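Local coordinates for glyoxalase family protein (Bacillus cereus, PDB 1SS4) that is of unknown function but belongs to the glyoxalase (vicinal oxygen chelate) superfamily of metal-binding proteins, and may act as a methylmalonyl-CoA epimerase-like enzyme, at the interface of chains A and B. Coordinates in Å, arbitrary orientation; residue numbers count along the deposited sequence, not the author numbering. Chains: chain A/B, Glyoxalase family protein.

All three contacts draw mainly on strand 9-18 of one chain and strand 95-103 of the other, and both chains play both parts. Contact 1 is the apolar middle, lying about 15 Å from contact 2 and 11 Å from contact 3, measured between the centres of their C-alpha atoms. Contacts 2 and 3, about 23 Å apart, overlap as two-fold mates, B:Arg11 against A:Thr102 in one and A:Arg11 against B:Thr102 in the other, though the arginine conformations differ. Together they form two antiparallel seams flanking a small core, which suggests a dimer with sheets completed across the chains.

Contact 1: the interface of chains A and B. Residues chain A 12, 15, 71, 99; chain B 12, 15, 71, 99.
The selenium-labelled methionines A:Met12 and B:Met12 meet methyl to methyl near the two-fold, CE to CE at 3.8 Å. Each methionine side chain runs out extended, CG anti to the backbone N, and bends only at its end; the two cross at about a right angle. The methyl CE of B:Met12 also rests 4.0 Å from CG1 of A:Val15.

The valines pack to one side of this pair, and not quite symmetrically. The two Val15 side chains take different rotamers, chi1 175° in B against 52° in A. CG2 of B:Val15, turned to the side of its own N, lies 3.5 Å from CG1 of A:Val99; these two side chains run side by side and point the same way. In the twin pair CG2 of A:Val15 stays 4.0 Å from B:Val99 CG1, the side chains slanting across each other. The CB of A:Val15 also comes within 4.0 Å of B:Val15 CG2, linking the halves.

Backbone pairing lies behind these contacts: A:Val15 bridges antiparallel to B:Val99, and A:Val99 to B:Val15. The Arg71 residues contribute little; the carbonyl O of A:Arg71 is 4.0 Å from the CE of B:Met12. The patch gives the probable dimer an apolar centre between its two strand seams.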
# COMPACT_ATOMS: atom_id res chain seq x y z
N MSE A 12 6.45 7.70 -5.29
CA MSE A 12 5.77 7.06 -4.17
C MSE A 12 6.90 6.23 -3.60
O MSE A 12 7.30 5.23 -4.18
CB MSE A 12 4.64 6.16 -4.66
CG MSE A 12 3.94 5.48 -3.51
SE MSE A 12 2.41 4.48 -4.15
CE MSE A 12 3.34 2.84 -4.57
N VAL A 15 5.15 1.58 0.46
CA VAL A 15 3.89 1.31 1.14
C VAL A 15 4.41 0.56 2.35
O VAL A 15 5.35 -0.23 2.23
CB VAL A 15 2.96 0.40 0.33
CG1 VAL A 15 3.70 -0.85 -0.10
CG2 VAL A 15 1.75 0.03 1.18
N ARG A 71 9.18 0.07 -3.12
CA ARG A 71 9.61 -0.41 -1.83
C ARG A 71 8.47 -0.74 -0.89
O ARG A 71 7.40 -0.13 -0.95
CB ARG A 71 10.51 0.64 -1.16
CG ARG A 71 11.88 0.82 -1.80
CD ARG A 71 12.59 2.08 -1.27
NE ARG A 71 13.99 2.07 -1.69
CZ ARG A 71 14.41 2.39 -2.91
NH1 ARG A 71 13.54 2.77 -3.84
NH2 ARG A 71 15.70 2.29 -3.20
N VAL A 99 -1.20 -5.11 -2.30
CA VAL A 99 -0.22 -4.66 -3.27
C VAL A 99 -0.22 -5.80 -4.30
O VAL A 99 -0.35 -6.98 -3.95
CB VAL A 99 1.19 -4.46 -2.67
CG1 VAL A 99 1.14 -3.36 -1.59
CG2 VAL A 99 1.70 -5.73 -2.05
N MSE B 12 6.21 -3.99 -8.98
CA MSE B 12 5.12 -3.83 -8.03
C MSE B 12 4.17 -2.93 -8.80
O MSE B 12 4.38 -1.71 -8.87
CB MSE B 12 5.61 -3.15 -6.74
CG MSE B 12 4.57 -3.03 -5.64
SE MSE B 12 5.38 -2.46 -3.94
CE MSE B 12 4.77 -0.60 -3.94
N VAL B 15 -0.86 -0.47 -5.56
CA VAL B 15 -1.37 -0.74 -4.22
C VAL B 15 -2.82 -0.35 -4.37
O VAL B 15 -3.11 0.73 -4.87
CB VAL B 15 -0.70 0.15 -3.13
CG1 VAL B 15 -1.37 -0.10 -1.79
CG2 VAL B 15 0.79 -0.18 -3.02
N ARG B 71 1.63 3.14 -8.91
CA ARG B 71 0.20 3.30 -9.13
C ARG B 71 -0.63 2.98 -7.92
O ARG B 71 -0.26 2.16 -7.09
CB ARG B 71 -0.24 2.40 -10.27
CG ARG B 71 0.23 2.88 -11.64
CD ARG B 71 -0.09 1.83 -12.73
NE ARG B 71 0.09 2.39 -14.06
CZ ARG B 71 1.28 2.69 -14.59
NH1 ARG B 71 2.39 2.46 -13.89
NH2 ARG B 71 1.35 3.23 -15.80
N VAL B 99 0.78 4.59 2.39
CA VAL B 99 1.67 4.76 1.27
C VAL B 99 2.38 6.09 1.57
O VAL B 99 1.77 7.05 2.12
CB VAL B 99 0.94 4.82 -0.10
CG1 VAL B 99 0.44 3.42 -0.48
CG2 VAL B 99 -0.21 5.82 -0.07

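Contact 2: the interface of chains A and B. Residues chain A 102-104; chain B 8-11.
This is a beta-type interface: A:Thr102 to A:Glu104 pair antiparallel with B:Lys8 to B:Arg11, carrying a sheet across the chain boundary and probably stabilising the dimer. Most of the grip is backbone. A:Thr102 N donates to B:Arg11 O at 2.9 Å in a nearly straight bond (167° at H). The carbonyl O of A:Thr102 takes the N-H of B:Leu10 at 2.9 Å in a bent bond, with a weak second bond from B:Arg11 N. Two successive N-H groups on one carbonyl, with B:Leu10 in a helical backbone conformation, make a beta bulge. Further along, A:Glu104 N reaches B:Lys8 O at 2.8 Å.

The side chains reinforce the seam. B:Arg11 has CG in the position flanked by its N and carbonyl carbon (chi1 65°) and is then extended to NE, which brings its guanidinium alongside A:Thr102, the hydroxyl OG1 sitting 3.6 Å above the plane over its centre. CG2 of the same threonine packs against CD1 of B:Leu10 at 3.8 Å. The carboxylate OE2 of A:Glu104 lies against CD of B:Lys8 at 3.6 Å, and their CB atoms also meet, while OE2 and NZ stay 5.7 Å apart.

In the fold, the site joins the close of strand 95-103 in chain A, just ahead of helix 106-115, to the start of strand 9-18 in chain B.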
# COMPACT_ATOMS: atom_id res chain seq x y z
N THR A 102 3.84 -8.24 -10.38
CA THR A 102 3.84 -8.99 -11.64
C THR A 102 5.09 -9.86 -11.55
O THR A 102 6.16 -9.35 -11.26
CB THR A 102 3.98 -8.10 -12.88
OG1 THR A 102 2.84 -7.24 -12.98
CG2 THR A 102 4.07 -8.97 -14.16
N VAL A 103 4.93 -11.16 -11.75
CA VAL A 103 6.06 -12.08 -11.67
C VAL A 103 6.24 -12.82 -12.99
O VAL A 103 5.37 -12.81 -13.86
CB VAL A 103 5.86 -13.11 -10.53
CG1 VAL A 103 5.87 -12.39 -9.19
CG2 VAL A 103 4.57 -13.87 -10.72
N GLU A 104 7.39 -13.47 -13.14
CA GLU A 104 7.67 -14.19 -14.37
C GLU A 104 6.75 -15.40 -14.57
O GLU A 104 6.12 -15.54 -15.62
CB GLU A 104 9.12 -14.64 -14.38
CG GLU A 104 9.63 -14.94 -15.76
CD GLU A 104 11.10 -15.26 -15.75
OE1 GLU A 104 11.47 -16.35 -15.25
OE2 GLU A 104 11.89 -14.42 -16.23
N LYS B 8 11.21 -14.59 -11.06
CA LYS B 8 11.65 -13.22 -11.25
C LYS B 8 10.52 -12.24 -10.95
O LYS B 8 9.40 -12.40 -11.43
CB LYS B 8 12.13 -13.02 -12.68
CG LYS B 8 12.79 -11.69 -12.95
CD LYS B 8 13.28 -11.62 -14.40
CE LYS B 8 13.92 -10.27 -14.73
NZ LYS B 8 12.98 -9.11 -14.56
N LEU B 9 10.82 -11.23 -10.14
CA LEU B 9 9.83 -10.20 -9.78
C LEU B 9 9.99 -9.05 -10.77
O LEU B 9 10.96 -8.28 -10.69
CB LEU B 9 10.08 -9.72 -8.35
CG LEU B 9 9.26 -8.53 -7.84
CD1 LEU B 9 7.77 -8.83 -7.94
CD2 LEU B 9 9.65 -8.24 -6.40
N LEU B 10 9.05 -8.94 -11.70
CA LEU B 10 9.12 -7.89 -12.70
C LEU B 10 8.86 -6.49 -12.14
O LEU B 10 9.59 -5.56 -12.44
CB LEU B 10 8.16 -8.19 -13.85
CG LEU B 10 8.41 -9.53 -14.58
CD1 LEU B 10 7.46 -9.65 -15.76
CD2 LEU B 10 9.85 -9.60 -15.05
N ARG B 11 7.82 -6.35 -11.31
CA ARG B 11 7.51 -5.04 -10.73
C ARG B 11 6.36 -5.08 -9.73
O ARG B 11 5.62 -6.07 -9.64
CB ARG B 11 7.15 -4.06 -11.83
CG ARG B 11 5.89 -4.45 -12.56
CD ARG B 11 5.57 -3.46 -13.67
NE ARG B 11 4.45 -3.92 -14.48
CZ ARG B 11 4.51 -4.94 -15.33
NH1 ARG B 11 5.64 -5.62 -15.50
NH2 ARG B 11 3.43 -5.28 -16.01

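Contact 3: the interface of chains A and B. Residues chain A 9, 11, 13; chain B 32, 100-103.
Two bends of the side chain, chi1 80° and chi2 -87°, fold A:Arg11 back over B:Thr102, while A:Leu9 has CG anti to its backbone N and chi2 at 57° turning CD1 toward chain B. The guanidinium of A:Arg11 lies flat against the threonine: B:Thr102 CB is 3.6 Å above its plane, offset toward the rim, with OG1 3.4 Å from NE. This is packing contact, with the two side chains crossing obliquely.

A:Leu9 fills the other end. Its CD1 nestles 3.7 Å from CB of B:Phe101 and also reaches CG1 of B:Val103 at 3.9 Å. From another direction the carbonyl O of B:Ile32, at the end of helix 22-32, lies against CB, CG and CD2, without a bond, and CG2 of B:Ile32 lies over one face of the B:Phe101 ring. Helix and strand of chain B thus give the leucine a seat of side-chain carbons and two backbone carbonyls, those of B:Ile32 and B:Thr102.

Backbone bonds hold the two strands in register. B:Thr102 N donates to A:Arg11 O at 3.0 Å, and A:Asp13 N donates to B:Met100 O at 2.8 Å in a much more bent bond. The seam probably secures the strand of chain A on the edge of chain B's sheet.

Within chain A, OD1 of A:Asp13 lies in the guanidinium plane at its edge, 3.5 Å from NH2 of A:Arg11, a weak salt bridge that may steady the folded arginine.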
# COMPACT_ATOMS: atom_id res chain seq x y z
N LEU A 9 5.53 15.98 -7.37
CA LEU A 9 5.48 14.66 -6.75
C LEU A 9 6.65 13.89 -7.34
O LEU A 9 6.59 13.48 -8.51
CB LEU A 9 4.16 13.95 -7.07
CG LEU A 9 3.96 12.57 -6.43
CD1 LEU A 9 4.09 12.66 -4.92
CD2 LEU A 9 2.60 12.02 -6.83
N ARG A 11 7.98 10.89 -6.23
CA ARG A 11 7.69 9.46 -6.34
C ARG A 11 6.91 8.93 -5.16
O ARG A 11 6.67 9.63 -4.18
CB ARG A 11 8.97 8.63 -6.50
CG ARG A 11 9.72 8.35 -5.24
CD ARG A 11 10.67 9.46 -4.98
NE ARG A 11 11.41 9.28 -3.74
CZ ARG A 11 12.53 9.93 -3.47
NH1 ARG A 11 13.02 10.79 -4.35
NH2 ARG A 11 13.13 9.76 -2.30
N ASP A 13 7.45 6.67 -2.47
CA ASP A 13 8.59 5.99 -1.86
C ASP A 13 8.37 4.55 -1.44
O ASP A 13 9.21 3.68 -1.69
CB ASP A 13 9.06 6.78 -0.64
CG ASP A 13 10.48 6.46 -0.28
OD1 ASP A 13 11.40 7.09 -0.86
OD2 ASP A 13 10.68 5.55 0.57
N ILE B 32 -2.29 15.39 -4.53
CA ILE B 32 -0.97 14.92 -4.15
C ILE B 32 -0.02 14.96 -5.35
O ILE B 32 1.20 15.10 -5.19
CB ILE B 32 -1.03 13.49 -3.57
CG1 ILE B 32 -1.83 13.50 -2.26
CG2 ILE B 32 0.39 12.97 -3.31
CD1 ILE B 32 -1.95 12.14 -1.59
N MSE B 100 3.65 6.14 1.22
CA MSE B 100 4.48 7.33 1.43
C MSE B 100 4.89 8.00 0.12
O MSE B 100 5.38 7.34 -0.79
CB MSE B 100 5.72 6.94 2.24
CG MSE B 100 6.81 7.97 2.21
SE MSE B 100 6.50 9.37 3.48
CE MSE B 100 7.22 8.38 4.97
N PHE B 101 4.68 9.32 0.04
CA PHE B 101 5.04 10.08 -1.16
C PHE B 101 6.13 11.13 -0.86
O PHE B 101 6.11 11.75 0.20
CB PHE B 101 3.84 10.84 -1.72
CG PHE B 101 2.71 9.97 -2.12
CD1 PHE B 101 2.74 9.31 -3.34
CD2 PHE B 101 1.60 9.84 -1.29
CE1 PHE B 101 1.65 8.52 -3.74
CE2 PHE B 101 0.51 9.05 -1.68
CZ PHE B 101 0.54 8.39 -2.91
N THR B 102 7.06 11.32 -1.79
CA THR B 102 8.08 12.33 -1.60
C THR B 102 7.69 13.50 -2.48
O THR B 102 7.43 13.34 -3.68
CB THR B 102 9.47 11.81 -2.01
OG1 THR B 102 9.82 10.72 -1.16
CG2 THR B 102 10.52 12.93 -1.86
N VAL B 103 7.59 14.68 -1.88
CA VAL B 103 7.21 15.86 -2.63
C VAL B 103 8.30 16.93 -2.52
O VAL B 103 9.13 16.90 -1.61
CB VAL B 103 5.85 16.43 -2.11
CG1 VAL B 103 4.76 15.36 -2.26
CG2 VAL B 103 5.99 16.85 -0.66